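Local coordinates for FLAP endonuclease-1 protein (Methanocaldococcus jannaschii, PDB 1A76) that cuts 5'-flap structures in DNA during replication and repair as a magnesium-dependent endonuclease and also acts as a 5'-3' exonuclease, at residues Q156-A161 and Y174-Y179; Y63-L68 and P75-D80. One frame throughout, in Å; residues are numbered along the deposited sequence.

Contact 1 (Q156-A161 and Y174-Y179); sequences QASYMA and YDALLY
Ser158 meets Ala176 and Tyr179 with the whole of its short side chain, and these three buried residues account for the contact between helix 153-162 and the turn at 174-179. Its hydroxyl lies 3.5 Å from Tyr179 CB, measured from Ser158 OG, and the methylene beside it is almost as close, Ser158 CB standing 3.6 Å from Tyr179 CB. On the Ala176 side, Ser158 OG is 3.6 Å from Ala176 CB and 3.3 Å from the backbone oxygen Ala176 O. That last distance is short, yet the geometry gives no hydrogen bond across the segments. The partner of the hydroxyl lies in its own helix, where Ser158 OG is bonded to Glu154 O one turn earlier. The first torsion explains this: with chi1 at -57° the OG sits beside the backbone N and turns back toward the preceding turn. Ala176 O likewise has a local partner, Tyr179 N at 3.1 Å, one of three successive i to i+3 backbone bonds in this turn, which put Ala176 CB and Tyr179 CB on the side that faces the serine. Tyr179 presents only its CB here; its CG is anti to its own carbonyl carbon (chi1 -68°), and the ring leads away toward Phe265 and the side chains of Glu152 and Glu154. Farther out, Ala176 packs on Val184 and Leu178 on helix 211-221. Only 111 Å² is buried, so the contact is a small, close fit. Its one hydroxyl is satisfied through the main chain of Glu154, a ligand of the first magnesium, consistent with Ser158 lying in the second shell, steadying the backbone of a metal-binding residue without touching its carboxylate.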
ATOM      1  N   GLN A 156       7.465  -5.487   0.312  1.00 11.99           N
ATOM      2  CA  GLN A 156       7.416  -6.533   1.329  1.00 11.61           C
ATOM      3  C   GLN A 156       6.228  -7.452   1.072  1.00  9.29           C
ATOM      4  O   GLN A 156       6.339  -8.673   1.177  1.00 10.67           O
ATOM      5  CB  GLN A 156       7.298  -5.922   2.731  1.00 14.12           C
ATOM      6  CG  GLN A 156       7.071  -6.950   3.832  1.00 14.46           C
ATOM      7  CD  GLN A 156       8.273  -7.860   4.057  1.00 14.25           C
ATOM      8  OE1 GLN A 156       9.420  -7.466   3.829  1.00 17.14           O
ATOM      9  NE2 GLN A 156       8.013  -9.081   4.511  1.00 14.04           N
ATOM     10  N   ALA A 157       5.091  -6.863   0.723  1.00  9.37           N
ATOM     11  CA  ALA A 157       3.879  -7.641   0.458  1.00  8.96           C
ATOM     12  C   ALA A 157       4.069  -8.531  -0.762  1.00 13.37           C
ATOM     13  O   ALA A 157       3.611  -9.684  -0.786  1.00 13.03           O
ATOM     14  CB  ALA A 157       2.688  -6.705   0.246  1.00  7.02           C
ATOM     15  N   SER A 158       4.734  -7.993  -1.782  1.00 10.27           N
ATOM     16  CA  SER A 158       4.968  -8.768  -2.991  1.00 12.53           C
ATOM     17  C   SER A 158       5.836  -9.982  -2.668  1.00 12.39           C
ATOM     18  O   SER A 158       5.540 -11.103  -3.103  1.00 10.68           O
ATOM     19  CB  SER A 158       5.641  -7.901  -4.062  1.00 10.33           C
ATOM     20  OG  SER A 158       4.851  -6.753  -4.341  1.00 12.17           O
ATOM     21  N   TYR A 159       6.900  -9.759  -1.898  1.00 14.21           N
ATOM     22  CA  TYR A 159       7.809 -10.842  -1.500  1.00 13.92           C
ATOM     23  C   TYR A 159       7.061 -11.956  -0.760  1.00 14.63           C
ATOM     24  O   TYR A 159       7.297 -13.150  -0.993  1.00 16.42           O
ATOM     25  CB  TYR A 159       8.925 -10.282  -0.605  1.00 12.86           C
ATOM     26  CG  TYR A 159       9.753 -11.321   0.124  1.00 17.51           C
ATOM     27  CD1 TYR A 159      10.645 -12.141  -0.571  1.00 16.44           C
ATOM     28  CD2 TYR A 159       9.699 -11.437   1.521  1.00 19.62           C
ATOM     29  CE1 TYR A 159      11.473 -13.052   0.105  1.00 17.89           C
ATOM     30  CE2 TYR A 159      10.525 -12.346   2.208  1.00 17.46           C
ATOM     31  CZ  TYR A 159      11.409 -13.143   1.489  1.00 19.83           C
ATOM     32  OH  TYR A 159      12.232 -14.035   2.136  1.00 17.59           O
ATOM     33  N   MET A 160       6.162 -11.569   0.139  1.00 12.63           N
ATOM     34  CA  MET A 160       5.391 -12.555   0.903  1.00 13.20           C
ATOM     35  C   MET A 160       4.488 -13.370  -0.025  1.00 11.12           C
ATOM     36  O   MET A 160       4.255 -14.571   0.181  1.00  9.43           O
ATOM     37  CB  MET A 160       4.550 -11.849   1.967  1.00 11.56           C
ATOM     38  CG  MET A 160       5.391 -11.165   3.059  1.00 12.80           C
ATOM     39  SD  MET A 160       4.574  -9.809   3.944  1.00 12.39           S
ATOM     40  CE  MET A 160       3.447 -10.700   4.998  1.00 10.88           C
ATOM     41  N   ALA A 161       3.973 -12.711  -1.053  1.00 11.18           N
ATOM     42  CA  ALA A 161       3.098 -13.387  -2.005  1.00 11.54           C
ATOM     43  C   ALA A 161       3.940 -14.297  -2.885  1.00 14.21           C
ATOM     44  O   ALA A 161       3.558 -15.430  -3.166  1.00 14.47           O
ATOM     45  CB  ALA A 161       2.349 -12.362  -2.852  1.00  9.24           C
ATOM     46  N   TYR A 174      -1.254  -1.012  -9.199  1.00 17.77           N
ATOM     47  CA  TYR A 174      -0.781  -2.168  -9.952  1.00 17.94           C
ATOM     48  C   TYR A 174       0.713  -2.422  -9.710  1.00 16.22           C
ATOM     49  O   TYR A 174       1.240  -3.470 -10.062  1.00 17.89           O
ATOM     50  CB  TYR A 174      -1.032  -1.950 -11.452  1.00 16.28           C
ATOM     51  CG  TYR A 174      -2.490  -1.955 -11.853  1.00 16.05           C
ATOM     52  CD1 TYR A 174      -3.174  -3.152 -12.055  1.00 12.92           C
ATOM     53  CD2 TYR A 174      -3.191  -0.759 -12.034  1.00 13.47           C
ATOM     54  CE1 TYR A 174      -4.524  -3.155 -12.426  1.00 10.13           C
ATOM     55  CE2 TYR A 174      -4.542  -0.762 -12.405  1.00 11.99           C
ATOM     56  CZ  TYR A 174      -5.193  -1.955 -12.598  1.00 10.34           C
ATOM     57  OH  TYR A 174      -6.522  -1.962 -12.966  1.00 11.81           O
ATOM     58  N   ASP A 175       1.375  -1.455  -9.088  1.00 15.98           N
ATOM     59  CA  ASP A 175       2.802  -1.511  -8.793  1.00 15.20           C
ATOM     60  C   ASP A 175       3.369  -2.795  -8.172  1.00 14.73           C
ATOM     61  O   ASP A 175       4.531  -3.117  -8.390  1.00 12.09           O
ATOM     62  CB  ASP A 175       3.173  -0.318  -7.917  1.00 19.45           C
ATOM     63  CG  ASP A 175       2.785   1.006  -8.547  1.00 22.27           C
ATOM     64  OD1 ASP A 175       1.569   1.247  -8.705  1.00 26.39           O
ATOM     65  OD2 ASP A 175       3.689   1.803  -8.884  1.00 26.85           O
ATOM     66  N   ALA A 176       2.573  -3.523  -7.397  1.00 12.47           N
ATOM     67  CA  ALA A 176       3.054  -4.764  -6.788  1.00 12.15           C
ATOM     68  C   ALA A 176       3.535  -5.754  -7.853  1.00 11.55           C
ATOM     69  O   ALA A 176       4.388  -6.605  -7.595  1.00 11.78           O
ATOM     70  CB  ALA A 176       1.941  -5.402  -5.962  1.00  8.78           C
ATOM     71  N   LEU A 177       2.963  -5.651  -9.044  1.00  8.94           N
ATOM     72  CA  LEU A 177       3.316  -6.523 -10.152  1.00  8.81           C
ATOM     73  C   LEU A 177       4.787  -6.314 -10.516  1.00  9.19           C
ATOM     74  O   LEU A 177       5.496  -7.260 -10.855  1.00  8.14           O
ATOM     75  CB  LEU A 177       2.427  -6.207 -11.364  1.00  8.70           C
ATOM     76  CG  LEU A 177       0.927  -6.500 -11.203  1.00  9.88           C
ATOM     77  CD1 LEU A 177       0.163  -5.990 -12.414  1.00  9.99           C
ATOM     78  CD2 LEU A 177       0.702  -8.014 -11.030  1.00  9.22           C
ATOM     79  N   LEU A 178       5.237  -5.065 -10.431  1.00 10.56           N
ATOM     80  CA  LEU A 178       6.623  -4.716 -10.755  1.00 10.96           C
ATOM     81  C   LEU A 178       7.639  -5.362  -9.813  1.00 11.51           C
ATOM     82  O   LEU A 178       8.809  -5.547 -10.182  1.00  8.76           O
ATOM     83  CB  LEU A 178       6.790  -3.195 -10.749  1.00  9.53           C
ATOM     84  CG  LEU A 178       6.000  -2.477 -11.847  1.00 10.86           C
ATOM     85  CD1 LEU A 178       6.232  -0.982 -11.758  1.00  5.34           C
ATOM     86  CD2 LEU A 178       6.435  -3.001 -13.204  1.00  6.99           C
ATOM     87  N   TYR A 179       7.193  -5.710  -8.604  1.00 11.59           N
ATOM     88  CA  TYR A 179       8.077  -6.358  -7.633  1.00 13.40           C
ATOM     89  C   TYR A 179       7.960  -7.870  -7.739  1.00 11.38           C
ATOM     90  O   TYR A 179       8.482  -8.609  -6.906  1.00 14.29           O
ATOM     91  CB  TYR A 179       7.741  -5.932  -6.200  1.00 14.51           C
ATOM     92  CG  TYR A 179       8.057  -4.490  -5.907  1.00 14.30           C
ATOM     93  CD1 TYR A 179       7.108  -3.502  -6.133  1.00 15.56           C
ATOM     94  CD2 TYR A 179       9.303  -4.115  -5.394  1.00 12.70           C
ATOM     95  CE1 TYR A 179       7.378  -2.180  -5.866  1.00 15.70           C
ATOM     96  CE2 TYR A 179       9.584  -2.775  -5.118  1.00 11.22           C
ATOM     97  CZ  TYR A 179       8.612  -1.815  -5.363  1.00 15.08           C
ATOM     98  OH  TYR A 179       8.863  -0.478  -5.146  1.00 16.91           O
TER

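Contact 2 (Y63-L68 and P75-D80); sequences YKTIHL and PIWVFD
Thr65 reaches the indole edge of Trp77 with its hydroxyl, the closest approach between helix 56-70 and strand 74-79. Thr65 OG1 lies near the ring plane and sits as close to Trp77 NE1 as to Trp77 CZ2, 3.3 Å from each. Because the oxygen straddles the edge of the fused ring system instead of facing the N-H squarely, the bond from NE1 is bent to 128° and counts as weak. The hydroxyl is held more firmly from within the helix: a chi1 of -62° places OG1 beside its backbone N, where it bonds to Val61 O. Since that carbonyl can only accept, the threonine proton goes to it and the oxygen remains able to receive the indole N-H.

The other branch of Thr65 serves an apolar and looser part. Thr65 CG2, anti to the backbone N, touches the proline ring at 4.1 Å from Pro75 CG, and Leu68 CD2 adds a contact of 4.3 Å to Pro75 CB. The axes lie 10.2 Å apart at 148°, normal packing of a roughly antiparallel helix on a strand. The partly exposed flanks give nothing to the strand: the amine end of Lys64 stays clear of it, and the ring of His67 stacks on Phe16. The backbone of Trp77 is bonded to Pro145 and Val147 of the neighbouring strand region. Helix 56-70 thus covers one face of the parallel part of the sheet within a beta-alpha-beta crossover from strand 23-27. Chemically, the contact offers the buried indole N-H only a poor acceptor, and the position of the ring is consistent with packing on Ala31, Phe35 and Ile26.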
ATOM      1  N   TYR A  63     -13.657  -2.142  10.421  1.00 13.37           N
ATOM      2  CA  TYR A  63     -14.736  -2.730   9.630  1.00 13.34           C
ATOM      3  C   TYR A  63     -14.321  -3.475   8.371  1.00 16.42           C
ATOM      4  O   TYR A  63     -14.893  -4.530   8.065  1.00 13.37           O
ATOM      5  CB  TYR A  63     -15.771  -1.654   9.265  1.00 14.43           C
ATOM      6  CG  TYR A  63     -16.507  -1.133  10.480  1.00 17.65           C
ATOM      7  CD1 TYR A  63     -17.388  -1.955  11.186  1.00 16.51           C
ATOM      8  CD2 TYR A  63     -16.269   0.148  10.968  1.00 14.19           C
ATOM      9  CE1 TYR A  63     -18.007  -1.519  12.348  1.00 16.79           C
ATOM     10  CE2 TYR A  63     -16.885   0.597  12.135  1.00 18.50           C
ATOM     11  CZ  TYR A  63     -17.749  -0.243  12.819  1.00 18.23           C
ATOM     12  OH  TYR A  63     -18.327   0.170  13.989  1.00 16.26           O
ATOM     13  N   LYS A  64     -13.345  -2.934   7.640  1.00 16.59           N
ATOM     14  CA  LYS A  64     -12.881  -3.585   6.420  1.00 17.48           C
ATOM     15  C   LYS A  64     -12.209  -4.905   6.755  1.00 14.08           C
ATOM     16  O   LYS A  64     -12.444  -5.905   6.089  1.00 13.68           O
ATOM     17  CB  LYS A  64     -11.890  -2.699   5.656  1.00 21.08           C
ATOM     18  CG  LYS A  64     -12.070  -2.700   4.151  1.00 25.27           C
ATOM     19  CD  LYS A  64     -13.456  -2.193   3.767  1.00 25.41           C
ATOM     20  CE  LYS A  64     -14.129  -3.136   2.776  1.00 24.75           C
ATOM     21  NZ  LYS A  64     -14.937  -2.406   1.752  1.00 30.03           N
ATOM     22  N   THR A  65     -11.373  -4.909   7.789  1.00 13.91           N
ATOM     23  CA  THR A  65     -10.689  -6.134   8.190  1.00 12.83           C
ATOM     24  C   THR A  65     -11.683  -7.223   8.635  1.00 13.53           C
ATOM     25  O   THR A  65     -11.512  -8.398   8.292  1.00 11.42           O
ATOM     26  CB  THR A  65      -9.669  -5.866   9.332  1.00 14.04           C
ATOM     27  OG1 THR A  65      -8.658  -4.955   8.878  1.00 11.11           O
ATOM     28  CG2 THR A  65      -8.996  -7.164   9.769  1.00 10.43           C
ATOM     29  N   ILE A  66     -12.712  -6.841   9.390  1.00 12.82           N
ATOM     30  CA  ILE A  66     -13.709  -7.816   9.846  1.00 15.21           C
ATOM     31  C   ILE A  66     -14.510  -8.326   8.648  1.00 15.77           C
ATOM     32  O   ILE A  66     -14.817  -9.516   8.555  1.00 15.03           O
ATOM     33  CB  ILE A  66     -14.682  -7.200  10.904  1.00 14.79           C
ATOM     34  CG1 ILE A  66     -13.934  -6.941  12.215  1.00 14.35           C
ATOM     35  CG2 ILE A  66     -15.837  -8.166  11.194  1.00 14.68           C
ATOM     36  CD1 ILE A  66     -14.755  -6.189  13.275  1.00 14.82           C
ATOM     37  N   HIS A  67     -14.828  -7.422   7.726  1.00 15.51           N
ATOM     38  CA  HIS A  67     -15.586  -7.754   6.521  1.00 18.38           C
ATOM     39  C   HIS A  67     -14.864  -8.880   5.760  1.00 18.21           C
ATOM     40  O   HIS A  67     -15.482  -9.834   5.285  1.00 18.61           O
ATOM     41  CB  HIS A  67     -15.718  -6.481   5.662  1.00 26.39           C
ATOM     42  CG  HIS A  67     -16.213  -6.716   4.268  1.00 35.43           C
ATOM     43  ND1 HIS A  67     -17.480  -7.182   3.992  1.00 39.84           N
ATOM     44  CD2 HIS A  67     -15.623  -6.500   3.067  1.00 38.61           C
ATOM     45  CE1 HIS A  67     -17.650  -7.242   2.682  1.00 40.01           C
ATOM     46  NE2 HIS A  67     -16.536  -6.833   2.098  1.00 40.79           N
ATOM     47  N   LEU A  68     -13.544  -8.759   5.678  1.00 15.90           N
ATOM     48  CA  LEU A  68     -12.690  -9.736   5.009  1.00 15.67           C
ATOM     49  C   LEU A  68     -12.698 -11.082   5.752  1.00 18.21           C
ATOM     50  O   LEU A  68     -12.846 -12.145   5.142  1.00 17.82           O
ATOM     51  CB  LEU A  68     -11.253  -9.196   4.943  1.00 15.01           C
ATOM     52  CG  LEU A  68     -10.644  -8.724   3.614  1.00 13.63           C
ATOM     53  CD1 LEU A  68     -11.685  -8.102   2.718  1.00 16.66           C
ATOM     54  CD2 LEU A  68      -9.516  -7.739   3.911  1.00 12.99           C
ATOM     55  N   PRO A  75      -6.202 -11.656   6.376  1.00 13.92           N
ATOM     56  CA  PRO A  75      -5.230 -10.644   5.982  1.00 14.06           C
ATOM     57  C   PRO A  75      -4.088 -10.415   6.967  1.00 15.81           C
ATOM     58  O   PRO A  75      -4.194 -10.672   8.177  1.00 15.63           O
ATOM     59  CB  PRO A  75      -6.090  -9.395   5.844  1.00 16.09           C
ATOM     60  CG  PRO A  75      -7.138  -9.573   6.961  1.00 17.20           C
ATOM     61  CD  PRO A  75      -7.227 -11.073   7.264  1.00 11.83           C
ATOM     62  N   ILE A  76      -2.978  -9.946   6.418  1.00 13.22           N
ATOM     63  CA  ILE A  76      -1.829  -9.585   7.216  1.00 14.39           C
ATOM     64  C   ILE A  76      -1.525  -8.193   6.671  1.00 16.04           C
ATOM     65  O   ILE A  76      -1.388  -8.007   5.459  1.00 14.95           O
ATOM     66  CB  ILE A  76      -0.627 -10.549   7.013  1.00 14.43           C
ATOM     67  CG1 ILE A  76       0.571 -10.026   7.808  1.00 10.93           C
ATOM     68  CG2 ILE A  76      -0.297 -10.696   5.528  1.00 15.65           C
ATOM     69  CD1 ILE A  76       1.409 -11.107   8.464  1.00 13.95           C
ATOM     70  N   TRP A  77      -1.461  -7.213   7.567  1.00 14.70           N
ATOM     71  CA  TRP A  77      -1.208  -5.838   7.173  1.00 12.27           C
ATOM     72  C   TRP A  77       0.284  -5.546   7.042  1.00 12.07           C
ATOM     73  O   TRP A  77       1.089  -5.918   7.899  1.00 12.79           O
ATOM     74  CB  TRP A  77      -1.850  -4.885   8.192  1.00 11.34           C
ATOM     75  CG  TRP A  77      -3.335  -4.798   8.043  1.00 10.60           C
ATOM     76  CD1 TRP A  77      -4.254  -5.763   8.361  1.00  9.07           C
ATOM     77  CD2 TRP A  77      -4.079  -3.697   7.508  1.00  8.52           C
ATOM     78  NE1 TRP A  77      -5.517  -5.326   8.055  1.00 10.46           N
ATOM     79  CE2 TRP A  77      -5.441  -4.063   7.532  1.00  8.62           C
ATOM     80  CE3 TRP A  77      -3.724  -2.433   7.009  1.00  4.77           C
ATOM     81  CZ2 TRP A  77      -6.458  -3.209   7.075  1.00  9.26           C
ATOM     82  CZ3 TRP A  77      -4.729  -1.588   6.554  1.00  7.38           C
ATOM     83  CH2 TRP A  77      -6.083  -1.979   6.593  1.00  8.91           C
ATOM     84  N   VAL A  78       0.649  -4.880   5.957  1.00 12.27           N
ATOM     85  CA  VAL A  78       2.040  -4.538   5.718  1.00 11.26           C
ATOM     86  C   VAL A  78       2.228  -3.032   5.667  1.00 13.65           C
ATOM     87  O   VAL A  78       1.642  -2.335   4.828  1.00  9.82           O
ATOM     88  CB  VAL A  78       2.549  -5.156   4.403  1.00 12.66           C
ATOM     89  CG1 VAL A  78       4.045  -5.001   4.310  1.00 10.54           C
ATOM     90  CG2 VAL A  78       2.187  -6.619   4.342  1.00 11.59           C
ATOM     91  N   PHE A  79       3.062  -2.530   6.573  1.00 12.63           N
ATOM     92  CA  PHE A  79       3.322  -1.109   6.639  1.00 14.07           C
ATOM     93  C   PHE A  79       4.702  -0.765   6.101  1.00 12.54           C
ATOM     94  O   PHE A  79       5.550  -1.643   5.950  1.00 12.10           O
ATOM     95  CB  PHE A  79       3.126  -0.631   8.075  1.00 12.81           C
ATOM     96  CG  PHE A  79       1.694  -0.715   8.536  1.00 13.98           C
ATOM     97  CD1 PHE A  79       0.798   0.326   8.269  1.00 13.62           C
ATOM     98  CD2 PHE A  79       1.231  -1.844   9.211  1.00 17.60           C
ATOM     99  CE1 PHE A  79      -0.538   0.244   8.666  1.00 17.24           C
ATOM    100  CE2 PHE A  79      -0.102  -1.941   9.616  1.00 19.88           C
ATOM    101  CZ  PHE A  79      -0.990  -0.897   9.344  1.00 19.66           C
ATOM    102  N   ASP A  80       4.903   0.510   5.786  1.00 14.62           N
ATOM    103  CA  ASP A  80       6.164   0.985   5.224  1.00 17.22           C
ATOM    104  C   ASP A  80       7.275   1.080   6.257  1.00 20.57           C
ATOM    105  O   ASP A  80       8.455   0.913   5.934  1.00 20.52           O
ATOM    106  CB  ASP A  80       5.983   2.380   4.605  1.00 18.49           C
ATOM    107  CG  ASP A  80       5.333   2.346   3.235  1.00 19.75           C
ATOM    108  OD1 ASP A  80       5.225   1.264   2.644  1.00 23.88           O
ATOM    109  OD2 ASP A  80       4.925   3.413   2.742  1.00 22.08           O
TER

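How the contacts relate
Contact 2 comes first along the chain, in the N-domain, and contact 1 follows in the I-domain; neither overlaps the other in sequence. Their centres are 16 Å apart, yet they meet directly, because helix 153-162 of contact 1 packs against strand 74-79 of contact 2. Gln156 CG lies 3.6 Å from Val78 CG1, and Met160 CE is 3.8 Å from Ile76 CG2. The strand belongs to the mixed central sheet, and its residues Ile76 and Val78 face this helix while Trp77 serves helix 56-70. The N-domain and the I-domain therefore share one core; beside this core stand predicted magnesium ligands from both, Asp80 just after the strand and Asp175 in the turn.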